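Long-range contacts in laccase (Botrytis aclada, PDB 4X4K), which probably oxidises phenolic compounds such as hydroquinones with copper ions, passing the electrons to dioxygen to form water, and takes part in lignin breakdown: residues E446-Y451 with A513-N518; D517-W522 with F540-S545. All blocks are in the same frame, centred on the assembly; numbering follows the deposited sequence.

Contact 1 (E446-Y451 with A513-N518); sequences EEWVVY and AFKLDN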
ATOM      1  N   GLU A 446       0.063  26.977  14.622  1.00 78.16           N
ATOM      2  CA  GLU A 446       0.549  26.205  13.475  1.00 76.58           C
ATOM      3  C   GLU A 446       0.104  24.724  13.509  1.00 73.37           C
ATOM      4  O   GLU A 446       0.750  23.862  14.129  1.00 71.44           O
ATOM      5  CB  GLU A 446       2.063  26.344  13.348  1.00 74.35           C
ATOM      6  CG  GLU A 446       2.482  27.717  12.856  1.00 79.29           C
ATOM      7  CD  GLU A 446       3.988  27.897  12.812  1.00 84.02           C
ATOM      8  OE1 GLU A 446       4.722  27.000  13.286  1.00 88.61           O
ATOM      9  OE2 GLU A 446       4.441  28.945  12.306  1.00 82.27           O
ATOM     10  N   GLU A 447      -1.004  24.453  12.815  1.00 67.22           N
ATOM     11  CA  GLU A 447      -1.709  23.174  12.892  1.00 60.98           C
ATOM     12  C   GLU A 447      -1.197  22.135  11.889  1.00 57.51           C
ATOM     13  O   GLU A 447      -1.714  21.017  11.846  1.00 56.87           O
ATOM     14  CB  GLU A 447      -3.201  23.380  12.639  1.00 64.54           C
ATOM     15  CG  GLU A 447      -3.728  24.776  12.910  1.00 70.35           C
ATOM     16  CD  GLU A 447      -4.845  25.141  11.952  1.00 79.17           C
ATOM     17  OE1 GLU A 447      -4.524  25.550  10.809  1.00 79.60           O
ATOM     18  OE2 GLU A 447      -6.036  25.001  12.334  1.00 79.57           O
ATOM     19  N   TRP A 448      -0.206  22.512  11.082  1.00 49.81           N
ATOM     20  CA  TRP A 448       0.326  21.648  10.049  1.00 45.68           C
ATOM     21  C   TRP A 448       1.772  21.272  10.325  1.00 44.91           C
ATOM     22  O   TRP A 448       2.487  21.940  11.082  1.00 46.73           O
ATOM     23  CB  TRP A 448       0.246  22.326   8.692  1.00 45.41           C
ATOM     24  CG  TRP A 448      -1.137  22.552   8.210  1.00 46.09           C
ATOM     25  CD1 TRP A 448      -2.003  23.518   8.634  1.00 45.07           C
ATOM     26  CD2 TRP A 448      -1.822  21.815   7.184  1.00 44.85           C
ATOM     27  NE1 TRP A 448      -3.187  23.428   7.939  1.00 44.66           N
ATOM     28  CE2 TRP A 448      -3.108  22.393   7.046  1.00 44.44           C
ATOM     29  CE3 TRP A 448      -1.471  20.727   6.364  1.00 41.12           C
ATOM     30  CZ2 TRP A 448      -4.057  21.918   6.125  1.00 43.94           C
ATOM     31  CZ3 TRP A 448      -2.407  20.257   5.437  1.00 41.56           C
ATOM     32  CH2 TRP A 448      -3.691  20.852   5.332  1.00 43.95           C
ATOM     33  N   VAL A 449       2.190  20.172   9.721  1.00 39.30           N
ATOM     34  CA  VAL A 449       3.597  19.852   9.652  1.00 38.44           C
ATOM     35  C   VAL A 449       3.968  19.591   8.198  1.00 35.74           C
ATOM     36  O   VAL A 449       3.244  18.925   7.469  1.00 34.27           O
ATOM     37  CB  VAL A 449       3.954  18.661  10.561  1.00 38.98           C
ATOM     38  CG1 VAL A 449       3.006  17.511  10.327  1.00 39.77           C
ATOM     39  CG2 VAL A 449       5.394  18.211  10.367  1.00 38.03           C
ATOM     40  N   VAL A 450       5.078  20.160   7.764  1.00 34.86           N
ATOM     41  CA  VAL A 450       5.686  19.677   6.541  1.00 35.13           C
ATOM     42  C   VAL A 450       6.761  18.692   6.976  1.00 35.24           C
ATOM     43  O   VAL A 450       7.646  19.035   7.766  1.00 34.90           O
ATOM     44  CB  VAL A 450       6.291  20.797   5.694  1.00 33.40           C
ATOM     45  CG1 VAL A 450       7.140  20.194   4.594  1.00 33.98           C
ATOM     46  CG2 VAL A 450       5.187  21.658   5.106  1.00 32.45           C
ATOM     47  N   TYR A 451       6.645  17.460   6.493  1.00 32.39           N
ATOM     48  CA  TYR A 451       7.655  16.457   6.726  1.00 33.15           C
ATOM     49  C   TYR A 451       8.501  16.330   5.457  1.00 34.06           C
ATOM     50  O   TYR A 451       8.010  16.019   4.356  1.00 40.14           O
ATOM     51  CB  TYR A 451       7.007  15.145   7.176  1.00 32.86           C
ATOM     52  CG  TYR A 451       7.958  14.015   7.456  1.00 34.46           C
ATOM     53  CD1 TYR A 451       8.699  13.967   8.635  1.00 34.78           C
ATOM     54  CD2 TYR A 451       8.095  12.962   6.547  1.00 35.49           C
ATOM     55  CE1 TYR A 451       9.560  12.900   8.897  1.00 35.09           C
ATOM     56  CE2 TYR A 451       8.948  11.897   6.795  1.00 33.95           C
ATOM     57  CZ  TYR A 451       9.681  11.859   7.964  1.00 34.76           C
ATOM     58  OH  TYR A 451      10.535  10.777   8.190  1.00 34.84           O
ATOM     59  N   ALA A 513       3.005  17.499   3.594  1.00 35.73           N
ATOM     60  CA  ALA A 513       2.337  18.194   4.681  1.00 37.37           C
ATOM     61  C   ALA A 513       1.085  17.441   5.131  1.00 36.37           C
ATOM     62  O   ALA A 513       0.349  16.889   4.315  1.00 36.42           O
ATOM     63  CB  ALA A 513       1.956  19.606   4.228  1.00 34.74           C
ATOM     64  N   PHE A 514       0.844  17.425   6.433  1.00 37.11           N
ATOM     65  CA  PHE A 514      -0.455  16.997   6.939  1.00 37.03           C
ATOM     66  C   PHE A 514      -0.886  17.837   8.117  1.00 37.49           C
ATOM     67  O   PHE A 514      -0.055  18.486   8.784  1.00 38.07           O
ATOM     68  CB  PHE A 514      -0.475  15.516   7.307  1.00 34.72           C
ATOM     69  CG  PHE A 514       0.677  15.074   8.168  1.00 36.45           C
ATOM     70  CD1 PHE A 514       1.934  14.854   7.618  1.00 33.39           C
ATOM     71  CD2 PHE A 514       0.494  14.826   9.523  1.00 37.17           C
ATOM     72  CE1 PHE A 514       2.984  14.435   8.395  1.00 32.13           C
ATOM     73  CE2 PHE A 514       1.541  14.385  10.304  1.00 32.30           C
ATOM     74  CZ  PHE A 514       2.788  14.207   9.741  1.00 34.28           C
ATOM     75  N   LYS A 515      -2.189  17.814   8.373  1.00 37.05           N
ATOM     76  CA  LYS A 515      -2.761  18.531   9.495  1.00 39.16           C
ATOM     77  C   LYS A 515      -2.710  17.666  10.760  1.00 38.48           C
ATOM     78  O   LYS A 515      -2.823  16.436  10.692  1.00 41.71           O
ATOM     79  CB  LYS A 515      -4.193  18.988   9.168  1.00 42.46           C
ATOM     80  CG  LYS A 515      -4.669  20.159  10.031  1.00 48.47           C
ATOM     81  CD  LYS A 515      -6.081  20.652   9.693  1.00 52.03           C
ATOM     82  CE  LYS A 515      -6.358  21.987  10.403  1.00 57.32           C
ATOM     83  NZ  LYS A 515      -7.799  22.356  10.565  1.00 58.42           N
ATOM     84  N   LEU A 516      -2.533  18.309  11.904  1.00 37.22           N
ATOM     85  CA  LEU A 516      -2.612  17.637  13.196  1.00 36.43           C
ATOM     86  C   LEU A 516      -4.091  17.509  13.581  1.00 37.08           C
ATOM     87  O   LEU A 516      -4.619  18.281  14.400  1.00 35.90           O
ATOM     88  CB  LEU A 516      -1.825  18.417  14.253  1.00 34.29           C
ATOM     89  CG  LEU A 516      -0.295  18.277  14.295  1.00 37.04           C
ATOM     90  CD1 LEU A 516       0.294  18.231  12.909  1.00 34.36           C
ATOM     91  CD2 LEU A 516       0.374  19.399  15.093  1.00 35.22           C
ATOM     92  N   ASP A 517      -4.742  16.512  12.990  1.00 34.82           N
ATOM     93  CA  ASP A 517      -6.181  16.361  13.052  1.00 33.32           C
ATOM     94  C   ASP A 517      -6.508  14.952  13.455  1.00 34.44           C
ATOM     95  O   ASP A 517      -7.662  14.532  13.406  1.00 37.39           O
ATOM     96  CB  ASP A 517      -6.774  16.628  11.666  1.00 35.33           C
ATOM     97  CG  ASP A 517      -6.145  15.740  10.544  1.00 37.80           C
ATOM     98  OD1 ASP A 517      -5.377  14.790  10.831  1.00 38.01           O
ATOM     99  OD2 ASP A 517      -6.415  16.001   9.347  1.00 38.10           O
ATOM    100  N   ASN A 518      -5.485  14.195  13.816  1.00 35.30           N
ATOM    101  CA  ASN A 518      -5.688  12.790  14.108  1.00 35.24           C
ATOM    102  C   ASN A 518      -4.672  12.278  15.131  1.00 34.48           C
ATOM    103  O   ASN A 518      -3.627  11.697  14.756  1.00 35.37           O
ATOM    104  CB  ASN A 518      -5.684  11.961  12.818  1.00 33.16           C
ATOM    105  CG  ASN A 518      -6.243  10.557  13.018  1.00 33.81           C
ATOM    106  OD1 ASN A 518      -6.714  10.206  14.098  1.00 30.18           O
ATOM    107  ND2 ASN A 518      -6.169   9.741  11.972  1.00 34.19           N
TER
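Two central, antiparallel strands of a six-stranded sheet in the third cupredoxin domain meet here, W448-Y451 against A513-K515, their axes 4.7 Å apart. V449 and F514 form the hydrogen-bonded pair: V449 N reaches F514 O at 3.0 Å, and F514 N returns the bond to V449 O. Beyond the strand, L516 N gives E447 O a short, straight bond of 2.8 Å, extending the ladder into the inverse gamma turn centred on L516.

The side chains sort onto two faces. On the inner one, V449 CG1 sits over the centre of the F514 ring, 3.4 Å from the centroid and 15° off the normal, a close CH-pi contact. Both residues place these groups between backbone N and carbonyl carbon (chi1 49° in each), and the two side chains leave the sheet side by side, bringing the methyl over the ring face. L516 CD1 abuts the same methyl at 3.8 Å, and Y451 CB comes to the edge of the F514 ring.

On the other face, the W448 indole lies across the K515 side chain. K515 CB stands almost exactly on the normal of its six-membered ring, 4.0 Å from the centroid, while A513 CB packs against V450 CG2. The extended K515 chain then runs alongside E447, where NZ and OE2 make a long salt bridge of 3.6 Å at the partly exposed end. F473 meets W448 edge-to-face, and S388 of strand 387-398 bonds to the backbone of W448 and V450. Such pairing, with one face turned to the domain interior, is typical of the Greek-key beta-sandwich of multicopper oxidases.

Contact 2 (D517-W522 with F540-S545); sequences DNPGSW and FVESQS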
ATOM      1  N   ASP A 517      -4.742  16.512  12.990  1.00 34.82           N
ATOM      2  CA  ASP A 517      -6.181  16.361  13.052  1.00 33.32           C
ATOM      3  C   ASP A 517      -6.508  14.952  13.455  1.00 34.44           C
ATOM      4  O   ASP A 517      -7.662  14.532  13.406  1.00 37.39           O
ATOM      5  CB  ASP A 517      -6.774  16.628  11.666  1.00 35.33           C
ATOM      6  CG  ASP A 517      -6.145  15.740  10.544  1.00 37.80           C
ATOM      7  OD1 ASP A 517      -5.377  14.790  10.831  1.00 38.01           O
ATOM      8  OD2 ASP A 517      -6.415  16.001   9.347  1.00 38.10           O
ATOM      9  N   ASN A 518      -5.485  14.195  13.816  1.00 35.30           N
ATOM     10  CA  ASN A 518      -5.688  12.790  14.108  1.00 35.24           C
ATOM     11  C   ASN A 518      -4.672  12.278  15.131  1.00 34.48           C
ATOM     12  O   ASN A 518      -3.627  11.697  14.756  1.00 35.37           O
ATOM     13  CB  ASN A 518      -5.684  11.961  12.818  1.00 33.16           C
ATOM     14  CG  ASN A 518      -6.243  10.557  13.018  1.00 33.81           C
ATOM     15  OD1 ASN A 518      -6.714  10.206  14.098  1.00 30.18           O
ATOM     16  ND2 ASN A 518      -6.169   9.741  11.972  1.00 34.19           N
ATOM     17  N   PRO A 519      -4.955  12.526  16.430  1.00 32.56           N
ATOM     18  CA  PRO A 519      -4.122  12.041  17.542  1.00 30.14           C
ATOM     19  C   PRO A 519      -3.846  10.549  17.433  1.00 30.58           C
ATOM     20  O   PRO A 519      -4.763   9.743  17.276  1.00 30.32           O
ATOM     21  CB  PRO A 519      -4.992  12.299  18.761  1.00 29.58           C
ATOM     22  CG  PRO A 519      -5.824  13.492  18.384  1.00 33.07           C
ATOM     23  CD  PRO A 519      -6.066  13.379  16.903  1.00 33.63           C
ATOM     24  N   GLY A 520      -2.594  10.150  17.537  1.00 30.46           N
ATOM     25  CA  GLY A 520      -2.338   8.719  17.558  1.00 30.95           C
ATOM     26  C   GLY A 520      -0.912   8.504  17.191  1.00 32.77           C
ATOM     27  O   GLY A 520      -0.169   9.474  17.119  1.00 32.83           O
ATOM     28  N   SER A 521      -0.527   7.246  16.959  1.00 33.30           N
ATOM     29  CA  SER A 521       0.858   6.942  16.627  1.00 32.75           C
ATOM     30  C   SER A 521       0.853   6.397  15.229  1.00 30.67           C
ATOM     31  O   SER A 521       0.298   5.339  14.972  1.00 31.62           O
ATOM     32  CB  SER A 521       1.450   5.938  17.597  1.00 30.70           C
ATOM     33  OG  SER A 521       0.619   4.795  17.621  1.00 33.23           O
ATOM     34  N   TRP A 522       1.454   7.136  14.315  1.00 29.74           N
ATOM     35  CA  TRP A 522       1.251   6.860  12.900  1.00 30.02           C
ATOM     36  C   TRP A 522       2.529   6.531  12.173  1.00 29.03           C
ATOM     37  O   TRP A 522       3.412   7.377  12.047  1.00 29.36           O
ATOM     38  CB  TRP A 522       0.545   8.027  12.231  1.00 28.90           C
ATOM     39  CG  TRP A 522      -0.738   8.359  12.894  1.00 29.37           C
ATOM     40  CD1 TRP A 522      -1.030   9.485  13.639  1.00 30.32           C
ATOM     41  CD2 TRP A 522      -1.926   7.567  12.895  1.00 30.09           C
ATOM     42  NE1 TRP A 522      -2.328   9.431  14.094  1.00 27.10           N
ATOM     43  CE2 TRP A 522      -2.902   8.272  13.647  1.00 28.48           C
ATOM     44  CE3 TRP A 522      -2.261   6.325  12.351  1.00 30.03           C
ATOM     45  CZ2 TRP A 522      -4.185   7.778  13.844  1.00 29.30           C
ATOM     46  CZ3 TRP A 522      -3.556   5.833  12.555  1.00 29.63           C
ATOM     47  CH2 TRP A 522      -4.488   6.556  13.291  1.00 29.61           C
ATOM     48  N   PHE A 540       5.053   9.106  13.665  1.00 33.93           N
ATOM     49  CA  PHE A 540       4.666  10.345  14.281  1.00 32.37           C
ATOM     50  C   PHE A 540       3.819  10.020  15.484  1.00 33.94           C
ATOM     51  O   PHE A 540       2.837   9.290  15.373  1.00 38.17           O
ATOM     52  CB  PHE A 540       3.864  11.182  13.284  1.00 33.03           C
ATOM     53  CG  PHE A 540       4.657  11.577  12.072  1.00 33.74           C
ATOM     54  CD1 PHE A 540       5.626  12.575  12.153  1.00 32.16           C
ATOM     55  CD2 PHE A 540       4.466  10.923  10.849  1.00 36.47           C
ATOM     56  CE1 PHE A 540       6.362  12.930  11.039  1.00 34.19           C
ATOM     57  CE2 PHE A 540       5.204  11.270   9.718  1.00 35.56           C
ATOM     58  CZ  PHE A 540       6.158  12.268   9.817  1.00 37.09           C
ATOM     59  N   VAL A 541       4.209  10.503  16.651  1.00 32.60           N
ATOM     60  CA  VAL A 541       3.287  10.442  17.773  1.00 33.41           C
ATOM     61  C   VAL A 541       2.671  11.825  17.872  1.00 33.57           C
ATOM     62  O   VAL A 541       3.314  12.786  18.285  1.00 35.39           O
ATOM     63  CB  VAL A 541       3.958   9.948  19.072  1.00 35.14           C
ATOM     64  CG1 VAL A 541       3.098  10.283  20.283  1.00 33.50           C
ATOM     65  CG2 VAL A 541       4.217   8.440  18.989  1.00 31.73           C
ATOM     66  N   GLU A 542       1.429  11.902  17.420  1.00 34.70           N
ATOM     67  CA  GLU A 542       0.694  13.148  17.235  1.00 35.65           C
ATOM     68  C   GLU A 542      -0.261  13.368  18.416  1.00 34.80           C
ATOM     69  O   GLU A 542      -1.119  12.532  18.673  1.00 31.25           O
ATOM     70  CB  GLU A 542      -0.095  13.065  15.909  1.00 34.80           C
ATOM     71  CG  GLU A 542      -0.993  14.251  15.599  1.00 36.40           C
ATOM     72  CD  GLU A 542      -1.784  14.107  14.296  1.00 41.02           C
ATOM     73  OE1 GLU A 542      -1.318  13.459  13.296  1.00 36.76           O
ATOM     74  OE2 GLU A 542      -2.898  14.686  14.272  1.00 43.50           O
ATOM     75  N   SER A 543      -0.103  14.501  19.112  1.00 36.50           N
ATOM     76  CA  SER A 543      -0.970  14.900  20.225  1.00 37.12           C
ATOM     77  C   SER A 543      -1.327  13.735  21.123  1.00 37.76           C
ATOM     78  O   SER A 543      -2.510  13.442  21.350  1.00 41.12           O
ATOM     79  CB  SER A 543      -2.264  15.552  19.726  1.00 36.16           C
ATOM     80  OG  SER A 543      -2.053  16.237  18.520  1.00 40.25           O
ATOM     81  N   GLN A 544      -0.297  13.078  21.624  1.00 37.78           N
ATOM     82  CA  GLN A 544      -0.429  11.901  22.468  1.00 39.07           C
ATOM     83  C   GLN A 544      -1.475  11.973  23.592  1.00 43.13           C
ATOM     84  O   GLN A 544      -2.152  10.966  23.895  1.00 42.51           O
ATOM     85  CB  GLN A 544       0.911  11.635  23.107  1.00 35.78           C
ATOM     86  CG  GLN A 544       0.926  10.299  23.780  1.00 36.62           C
ATOM     87  CD  GLN A 544       2.221  10.042  24.471  1.00 34.17           C
ATOM     88  OE1 GLN A 544       3.297  10.419  23.978  1.00 35.31           O
ATOM     89  NE2 GLN A 544       2.140   9.398  25.612  1.00 31.58           N
ATOM     90  N   SER A 545      -1.583  13.140  24.225  1.00 40.67           N
ATOM     91  CA  SER A 545      -2.501  13.297  25.359  1.00 45.21           C
ATOM     92  C   SER A 545      -3.964  13.396  24.907  1.00 43.09           C
ATOM     93  O   SER A 545      -4.879  13.103  25.690  1.00 41.38           O
ATOM     94  CB  SER A 545      -2.108  14.502  26.225  1.00 45.77           C
ATOM     95  OG  SER A 545      -2.041  15.682  25.432  1.00 49.18           O
TER
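Strands G520-W522 and F540-E542 run antiparallel, their axes 4.7 Å apart and their directions at 161°. G520 pairs with E542 and W522 with F540 in hydrogen-bonded fashion, each through two backbone bonds, of which W522 N to F540 O is the shortest at 2.8 Å; S521 and V541 make the non-hydrogen-bonded pair between them. G520, whose backbone angles suit a residue without a side chain, has the W522 indole close by, with W522 NE1 3.5 Å from G520 CA.

E542 carries most of the side-chain contact. Fully extended, with CG anti to the backbone N (chi1 176°), it reaches the backbone of the D517-P519 loop that leads into the strand. Its OE2 accepts N518 N at 2.7 Å on the syn side, 31° out of the carboxylate plane, and OE1 has a weak hydrogen bond from H470 NE2. The W522 indole crosses this chain obliquely, CD1 lying 4.0 Å from E542 OE1, and its NE1 donates a hydrogen bond to N518 O, 2.7 Å away. Both backbone polar atoms of N518 are thus held, one by each side chain. On the face opposite E542 and W522, S521 CB touches V541 CG2 at 4.0 Å.

Strand 436-439 bonds to V541 from the other edge of strand 537-542, its V437 and L439 packing on F540, and helix 419-424 packs on S521 and V541.

Contact 1 and contact 2 belong to the two facing sheets of one cupredoxin domain, their centres 11 Å apart, and share D517 and N518 in the connection from strand 509-515 to strand 520-526. The sheets meet through edge-to-face aromatic rings: F540 CZ lies 3.3 Å from Y451 CD1, and F540 CE2 lies 3.8 Å from F514 CZ. E542 of contact 2 also packs against the connection, its OE2 3.1 Å from L516 C. Contact 2 is nearer the copper centre: the W522 side chain is about 4 Å from that of H468, a probable type 3 copper ligand, and about 8 Å from a bound copper ion, against about 12 Å for the Y451 side chain in contact 1.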